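Local structure of structural protein VP1 (Trichodysplasia spinulosa-associated polyomavirus, 4U60) at residues D56-T61 and T146-T151; L140-L145 and E189-D194. The protein forms the jelly-roll coat subunit of the viral capsid, assembles as pentamers and engages sialylated glycolipids such as GM1 through its surface loops. All blocks are in the same frame, centred on the assembly; numbering follows the deposited sequence.

Contact 1 (D56-T61 and T146-T151); sequences DQDKPT and TGNYRT. With SIA (N-acetyl-alpha-neuraminic acid), chain G.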
loop_
_atom_site.group_PDB
_atom_site.type_symbol
_atom_site.label_atom_id
_atom_site.label_comp_id
_atom_site.label_asym_id
_atom_site.label_seq_id
_atom_site.Cartn_x
_atom_site.Cartn_y
_atom_site.Cartn_z
ATOM N N ASP C 56 -1.352 28.612 -25.379
ATOM C CA ASP C 56 -2.214 29.741 -25.759
ATOM C C ASP C 56 -3.294 29.387 -26.789
ATOM O O ASP C 56 -4.008 30.266 -27.268
ATOM C CB ASP C 56 -1.375 30.925 -26.247
ATOM C CG ASP C 56 -0.642 30.655 -27.552
ATOM O OD1 ASP C 56 -0.383 29.469 -27.858
ATOM O OD2 ASP C 56 -0.279 31.646 -28.241
ATOM N N GLN C 57 -3.400 28.101 -27.122
ATOM C CA GLN C 57 -4.471 27.588 -27.966
ATOM C C GLN C 57 -5.047 26.342 -27.305
ATOM O O GLN C 57 -5.251 25.299 -27.935
ATOM C CB GLN C 57 -3.926 27.275 -29.372
ATOM C CG GLN C 57 -3.345 28.479 -30.093
ATOM C CD GLN C 57 -4.387 29.536 -30.445
ATOM O OE1 GLN C 57 -5.583 29.236 -30.592
ATOM N NE2 GLN C 57 -3.942 30.774 -30.613
ATOM N N ASP C 58 -5.281 26.442 -26.001
ATOM C CA ASP C 58 -5.772 25.328 -25.203
ATOM C C ASP C 58 -7.259 25.556 -24.971
ATOM O O ASP C 58 -7.653 26.278 -24.064
ATOM C CB ASP C 58 -4.968 25.251 -23.907
ATOM C CG ASP C 58 -5.251 24.022 -23.091
ATOM O OD1 ASP C 58 -6.192 23.251 -23.380
ATOM O OD2 ASP C 58 -4.501 23.834 -22.098
ATOM N N LYS C 59 -8.060 24.974 -25.853
ATOM C CA LYS C 59 -9.497 25.189 -25.891
ATOM C C LYS C 59 -10.183 23.826 -25.937
ATOM O O LYS C 59 -10.390 23.262 -27.012
ATOM C CB LYS C 59 -9.856 26.022 -27.110
ATOM C CG LYS C 59 -11.305 26.443 -27.152
ATOM C CD LYS C 59 -11.548 27.347 -28.337
ATOM C CE LYS C 59 -13.027 27.693 -28.437
ATOM N NZ LYS C 59 -13.306 28.672 -29.513
ATOM N N PRO C 60 -10.512 23.285 -24.766
ATOM C CA PRO C 60 -11.162 21.974 -24.790
ATOM C C PRO C 60 -12.458 21.977 -25.562
ATOM O O PRO C 60 -13.196 22.968 -25.556
ATOM C CB PRO C 60 -11.405 21.657 -23.297
ATOM C CG PRO C 60 -11.191 22.950 -22.575
ATOM C CD PRO C 60 -10.254 23.757 -23.390
ATOM N N THR C 61 -12.724 20.882 -26.269
ATOM C CA THR C 61 -13.968 20.763 -26.994
ATOM C C THR C 61 -15.122 20.652 -26.001
ATOM O O THR C 61 -14.946 20.291 -24.815
ATOM C CB THR C 61 -13.959 19.534 -27.914
ATOM O OG1 THR C 61 -13.735 18.349 -27.144
ATOM C CG2 THR C 61 -12.858 19.669 -28.972
ATOM N N THR C 146 -5.642 26.225 -11.588
ATOM C CA THR C 146 -5.529 25.537 -12.863
ATOM C C THR C 146 -4.084 25.245 -13.238
ATOM O O THR C 146 -3.152 25.961 -12.847
ATOM C CB THR C 146 -6.167 26.355 -14.014
ATOM O OG1 THR C 146 -6.024 25.650 -15.256
ATOM C CG2 THR C 146 -5.548 27.752 -14.132
ATOM N N GLY C 147 -3.902 24.191 -14.024
ATOM C CA GLY C 147 -2.625 23.874 -14.628
ATOM C C GLY C 147 -2.208 24.821 -15.742
ATOM O O GLY C 147 -1.042 24.836 -16.141
ATOM N N ASN C 148 -3.167 25.556 -16.290
ATOM C CA ASN C 148 -2.890 26.487 -17.404
ATOM C C ASN C 148 -3.829 27.671 -17.335
ATOM O O ASN C 148 -5.008 27.555 -17.640
ATOM C CB ASN C 148 -3.041 25.787 -18.780
ATOM C CG ASN C 148 -2.824 26.735 -19.950
ATOM O OD1 ASN C 148 -2.312 27.841 -19.781
ATOM N ND2 ASN C 148 -3.226 26.318 -21.145
ATOM N N TYR C 149 -3.301 28.830 -16.938
ATOM C CA TYR C 149 -4.164 29.999 -16.769
ATOM C C TYR C 149 -4.877 30.412 -18.030
ATOM O O TYR C 149 -5.930 31.053 -17.969
ATOM C CB TYR C 149 -3.378 31.188 -16.206
ATOM C CG TYR C 149 -2.522 31.980 -17.186
ATOM C CD1 TYR C 149 -1.201 31.630 -17.429
ATOM C CD2 TYR C 149 -3.031 33.103 -17.843
ATOM C CE1 TYR C 149 -0.400 32.348 -18.322
ATOM C CE2 TYR C 149 -2.249 33.835 -18.731
ATOM C CZ TYR C 149 -0.926 33.467 -18.953
ATOM O OH TYR C 149 -0.153 34.193 -19.832
ATOM N N ARG C 150 -4.308 30.070 -19.178
ATOM C CA ARG C 150 -4.853 30.463 -20.467
ATOM C C ARG C 150 -5.990 29.591 -21.009
ATOM O O ARG C 150 -6.533 29.879 -22.084
ATOM C CB ARG C 150 -3.745 30.431 -21.517
ATOM C CG ARG C 150 -2.505 31.262 -21.216
ATOM C CD ARG C 150 -1.427 30.907 -22.265
ATOM N NE ARG C 150 -0.139 31.593 -22.093
ATOM C CZ ARG C 150 0.170 32.787 -22.628
ATOM N NH1 ARG C 150 -0.706 33.455 -23.376
ATOM N NH2 ARG C 150 1.367 33.331 -22.416
ATOM N N THR C 151 -6.338 28.521 -20.313
ATOM C CA THR C 151 -7.381 27.623 -20.827
ATOM C C THR C 151 -8.643 28.407 -21.205
ATOM O O THR C 151 -9.141 29.201 -20.408
ATOM C CB THR C 151 -7.762 26.535 -19.818
ATOM O OG1 THR C 151 -6.574 25.946 -19.268
ATOM C CG2 THR C 151 -8.587 25.449 -20.495
HETATM C C1 SIA G . -10.830 20.089 -32.490
HETATM C C2 SIA G . -9.819 21.224 -32.596
HETATM C C3 SIA G . -10.225 22.380 -31.675
HETATM C C4 SIA G . -9.930 22.149 -30.186
HETATM C C5 SIA G . -8.539 21.575 -29.961
HETATM C C6 SIA G . -8.310 20.383 -30.892
HETATM C C7 SIA G . -6.931 19.734 -30.784
HETATM C C8 SIA G . -6.720 18.639 -31.842
HETATM C C9 SIA G . -5.635 17.612 -31.473
HETATM C C10 SIA G . -7.691 21.850 -27.657
HETATM C C11 SIA G . -7.560 21.247 -26.275
HETATM N N5 SIA G . -8.343 21.126 -28.574
HETATM O O1A SIA G . -12.052 20.362 -32.354
HETATM O O1B SIA G . -10.455 18.890 -32.560
HETATM O O4 SIA G . -10.083 23.445 -29.550
HETATM O O6 SIA G . -8.496 20.805 -32.263
HETATM O O7 SIA G . -5.909 20.716 -30.881
HETATM O O8 SIA G . -7.934 17.929 -32.039
HETATM O O9 SIA G . -6.124 16.673 -30.486
HETATM O O10 SIA G . -7.254 22.963 -27.897
HETATM O O HOH W 1 -5.631 23.403 -19.673
HETATM O O HOH W 2 -5.360 28.899 -24.534
#
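A single direct hydrogen bond joins Asp-58 to Asn-148, and on the far side of the Asp-58 backbone the same loop holds a sialic acid. Asn-148 ND2 donates to Asp-58 OD2 at 3.0 Å, met on the anti side, 22° out of the carboxylate plane, with OD2 in the plane of the Asn-148 amide. Asp-58 CG stands anti to its backbone N (chi1 -172°), which puts CG on the side of the 146-151 loop. One water donates to Asp-58 OD2 and Thr-151 OG1; a second links Asp-58 N to Arg-150 O. Asp-58 OD1 is taken by His-109 of the second subunit, so both carboxylate oxygens are held. Asn-148 OD1 accepts from Arg-150 N in an Asx turn, and ND2 also donates to Ser-55 O. Pro-60 CD packs on Thr-151 CG2 at 3.7 Å, the side chains crossing at about a right angle. Lys-59 hydrogen-bonds the sugar through its backbone, N donating to SIA O10 (3.0 Å) and O accepting from SIA O4 (2.6 Å). Arg-150 reaches past Asp-56 to a salt bridge with Asp-41 of the second subunit. The contact joins the loop between strands 12-29 and 69-74 to that between strands 141-144 and 177-179.

Contact 2 (L140-L145 and E189-D194); sequences LELQFL and ECWCPD
Strands 141-144 and 191-193 pair antiparallel in a small three-stranded sheet of the VP1 jelly-roll subunit, apart from the main jelly-roll strands, with 177-179 on the other side of 141-144. Gln-143 and Cys-192 form the hydrogen-bonded pair, N to O in both directions, at 2.8 Å from Gln-143 N to Cys-192 O. Asp-194 N to Glu-141 O and Leu-145 N to Cys-190 O extend the ladder at its ends. At the non-hydrogen-bonded pair Phe-144 and Trp-191, both side chains rise on one face and meet in a T-shaped (edge-to-face) stack: the Phe-144 edge points at the indole face, ring planes 76° apart, with Phe-144 CD1 toward the rim. Leu-142 CD1 lies over the opposite indole face, also toward the rim, so the indole is sandwiched, and Trp-191 NE1 donates to Val-160 O. CG of Phe-144 is anti to the backbone N (chi1 -171°), and the ring's CE1 lies beside Cys-190, 3.4 Å from its CB; the sulfur stands oblique to the ring. Gln-143 and Cys-192 point to the other face. Asp-194 OD2 is salt-bridged to Lys-177 and OD1 hydrogen-bonded to Ser-196 OG; two waters tie the carboxylate to 141-144: one donates to OD2 and to Leu-142 O, the other to OD1 and to Gln-143 OE1, 2.8 Å from that oxygen.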
loop_
_atom_site.group_PDB
_atom_site.type_symbol
_atom_site.label_atom_id
_atom_site.label_comp_id
_atom_site.label_asym_id
_atom_site.label_seq_id
_atom_site.Cartn_x
_atom_site.Cartn_y
_atom_site.Cartn_z
ATOM N N LEU C 140 -20.802 23.782 -1.358
ATOM C CA LEU C 140 -19.365 23.603 -1.257
ATOM C C LEU C 140 -18.701 24.869 -1.776
ATOM O O LEU C 140 -19.036 25.344 -2.853
ATOM C CB LEU C 140 -18.916 22.390 -2.059
ATOM C CG LEU C 140 -17.415 22.116 -2.110
ATOM C CD1 LEU C 140 -16.834 21.718 -0.753
ATOM C CD2 LEU C 140 -17.091 21.054 -3.155
ATOM N N GLU C 141 -17.774 25.416 -0.996
ATOM C CA GLU C 141 -17.074 26.631 -1.355
ATOM C C GLU C 141 -15.821 26.242 -2.130
ATOM O O GLU C 141 -15.095 25.349 -1.728
ATOM C CB GLU C 141 -16.784 27.464 -0.109
ATOM C CG GLU C 141 -18.063 28.091 0.424
ATOM C CD GLU C 141 -18.009 28.510 1.884
ATOM O OE1 GLU C 141 -17.643 27.675 2.739
ATOM O OE2 GLU C 141 -18.415 29.673 2.172
ATOM N N LEU C 142 -15.620 26.910 -3.261
ATOM C CA LEU C 142 -14.594 26.532 -4.236
ATOM C C LEU C 142 -13.504 27.591 -4.364
ATOM O O LEU C 142 -13.765 28.801 -4.221
ATOM C CB LEU C 142 -15.218 26.342 -5.617
ATOM C CG LEU C 142 -16.300 25.266 -5.751
ATOM C CD1 LEU C 142 -16.946 25.343 -7.129
ATOM C CD2 LEU C 142 -15.736 23.876 -5.484
ATOM N N GLN C 143 -12.313 27.103 -4.684
ATOM C CA GLN C 143 -11.133 27.904 -5.025
ATOM C C GLN C 143 -10.762 27.566 -6.458
ATOM O O GLN C 143 -10.726 26.401 -6.841
ATOM C CB GLN C 143 -9.970 27.578 -4.090
ATOM C CG GLN C 143 -8.617 28.159 -4.493
ATOM C CD GLN C 143 -8.588 29.668 -4.420
ATOM O OE1 GLN C 143 -8.979 30.268 -3.411
ATOM N NE2 GLN C 143 -8.163 30.298 -5.500
ATOM N N PHE C 144 -10.522 28.578 -7.276
ATOM C CA PHE C 144 -10.016 28.358 -8.629
ATOM C C PHE C 144 -8.519 28.065 -8.567
ATOM O O PHE C 144 -7.751 28.787 -7.918
ATOM C CB PHE C 144 -10.264 29.608 -9.473
ATOM C CG PHE C 144 -9.994 29.437 -10.941
ATOM C CD1 PHE C 144 -10.918 28.838 -11.760
ATOM C CD2 PHE C 144 -8.807 29.889 -11.498
ATOM C CE1 PHE C 144 -10.698 28.695 -13.120
ATOM C CE2 PHE C 144 -8.573 29.750 -12.858
ATOM C CZ PHE C 144 -9.492 29.121 -13.651
ATOM N N LEU C 145 -8.093 27.023 -9.269
ATOM C CA LEU C 145 -6.658 26.744 -9.454
ATOM C C LEU C 145 -6.508 25.842 -10.653
ATOM O O LEU C 145 -7.193 24.824 -10.747
ATOM C CB LEU C 145 -6.029 26.116 -8.208
ATOM C CG LEU C 145 -4.501 26.019 -8.227
ATOM C CD1 LEU C 145 -3.926 26.046 -6.822
ATOM C CD2 LEU C 145 -3.993 24.812 -8.979
ATOM N N GLU C 189 -11.051 20.346 -13.273
ATOM C CA GLU C 189 -9.678 20.740 -13.588
ATOM C C GLU C 189 -9.313 22.131 -13.087
ATOM O O GLU C 189 -8.140 22.440 -12.992
ATOM C CB GLU C 189 -9.413 20.700 -15.096
ATOM C CG GLU C 189 -10.124 21.758 -15.907
ATOM C CD GLU C 189 -9.747 21.716 -17.370
ATOM O OE1 GLU C 189 -9.670 20.609 -17.922
ATOM O OE2 GLU C 189 -9.519 22.779 -17.970
ATOM N N CYS C 190 -10.302 22.979 -12.796
ATOM C CA CYS C 190 -9.991 24.359 -12.386
ATOM C C CYS C 190 -10.641 24.809 -11.097
ATOM O O CYS C 190 -10.365 25.920 -10.645
ATOM C CB CYS C 190 -10.271 25.334 -13.523
ATOM S SG CYS C 190 -11.991 25.421 -14.044
ATOM N N TRP C 191 -11.477 23.964 -10.503
ATOM C CA TRP C 191 -12.108 24.289 -9.225
ATOM C C TRP C 191 -11.845 23.182 -8.225
ATOM O O TRP C 191 -12.077 22.013 -8.525
ATOM C CB TRP C 191 -13.627 24.424 -9.342
ATOM C CG TRP C 191 -14.124 25.559 -10.208
ATOM C CD1 TRP C 191 -14.776 25.450 -11.410
ATOM C CD2 TRP C 191 -14.062 26.972 -9.917
ATOM N NE1 TRP C 191 -15.087 26.697 -11.900
ATOM C CE2 TRP C 191 -14.686 27.645 -10.987
ATOM C CE3 TRP C 191 -13.546 27.720 -8.858
ATOM C CZ2 TRP C 191 -14.800 29.036 -11.028
ATOM C CZ3 TRP C 191 -13.648 29.089 -8.888
ATOM C CH2 TRP C 191 -14.281 29.740 -9.973
ATOM N N CYS C 192 -11.449 23.576 -7.016
ATOM C CA CYS C 192 -11.204 22.637 -5.930
ATOM C C CYS C 192 -11.867 23.180 -4.645
ATOM O O CYS C 192 -12.295 24.339 -4.585
ATOM C CB CYS C 192 -9.690 22.486 -5.714
ATOM S SG CYS C 192 -8.797 24.002 -5.284
ATOM N N PRO C 193 -11.952 22.354 -3.604
ATOM C CA PRO C 193 -12.495 22.912 -2.367
ATOM C C PRO C 193 -11.626 24.034 -1.829
ATOM O O PRO C 193 -10.389 23.947 -1.874
ATOM C CB PRO C 193 -12.516 21.696 -1.414
ATOM C CG PRO C 193 -12.592 20.533 -2.319
ATOM C CD PRO C 193 -11.728 20.906 -3.501
ATOM N N ASP C 194 -12.260 25.080 -1.311
ATOM C CA ASP C 194 -11.543 26.196 -0.689
ATOM C C ASP C 194 -11.270 25.839 0.767
ATOM O O ASP C 194 -12.185 25.845 1.606
ATOM C CB ASP C 194 -12.405 27.453 -0.773
ATOM C CG ASP C 194 -11.771 28.666 -0.129
ATOM O OD1 ASP C 194 -10.685 28.570 0.473
ATOM O OD2 ASP C 194 -12.408 29.741 -0.178
HETATM O O HOH W 3 -14.775 29.788 -1.744
HETATM O O HOH W 4 -8.299 29.274 -0.898
#

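In the fold
The centres of contacts 1 and 2 lie about 17 Å apart, on the same side of the chain's centre. Their segments alternate along the chain, 56-61, 140-145, 146-151, 189-194, and the middle two are continuous: strand 141-144 of contact 2 runs directly into the loop that contact 1 uses. The two contacts also touch, Thr-151 CG2 lying 3.8 Å from Glu-189 OE2. The small sheet thus leads into the loop that backs the sialic acid bound at 56-61. Both meet the second subunit, whose His-109, itself a glycan-pocket residue, hydrogen-bonds Asp-58 of contact 1 and Glu-189 of contact 2, so the glycan-binding loop, the sheet and the subunit interface form one connected region.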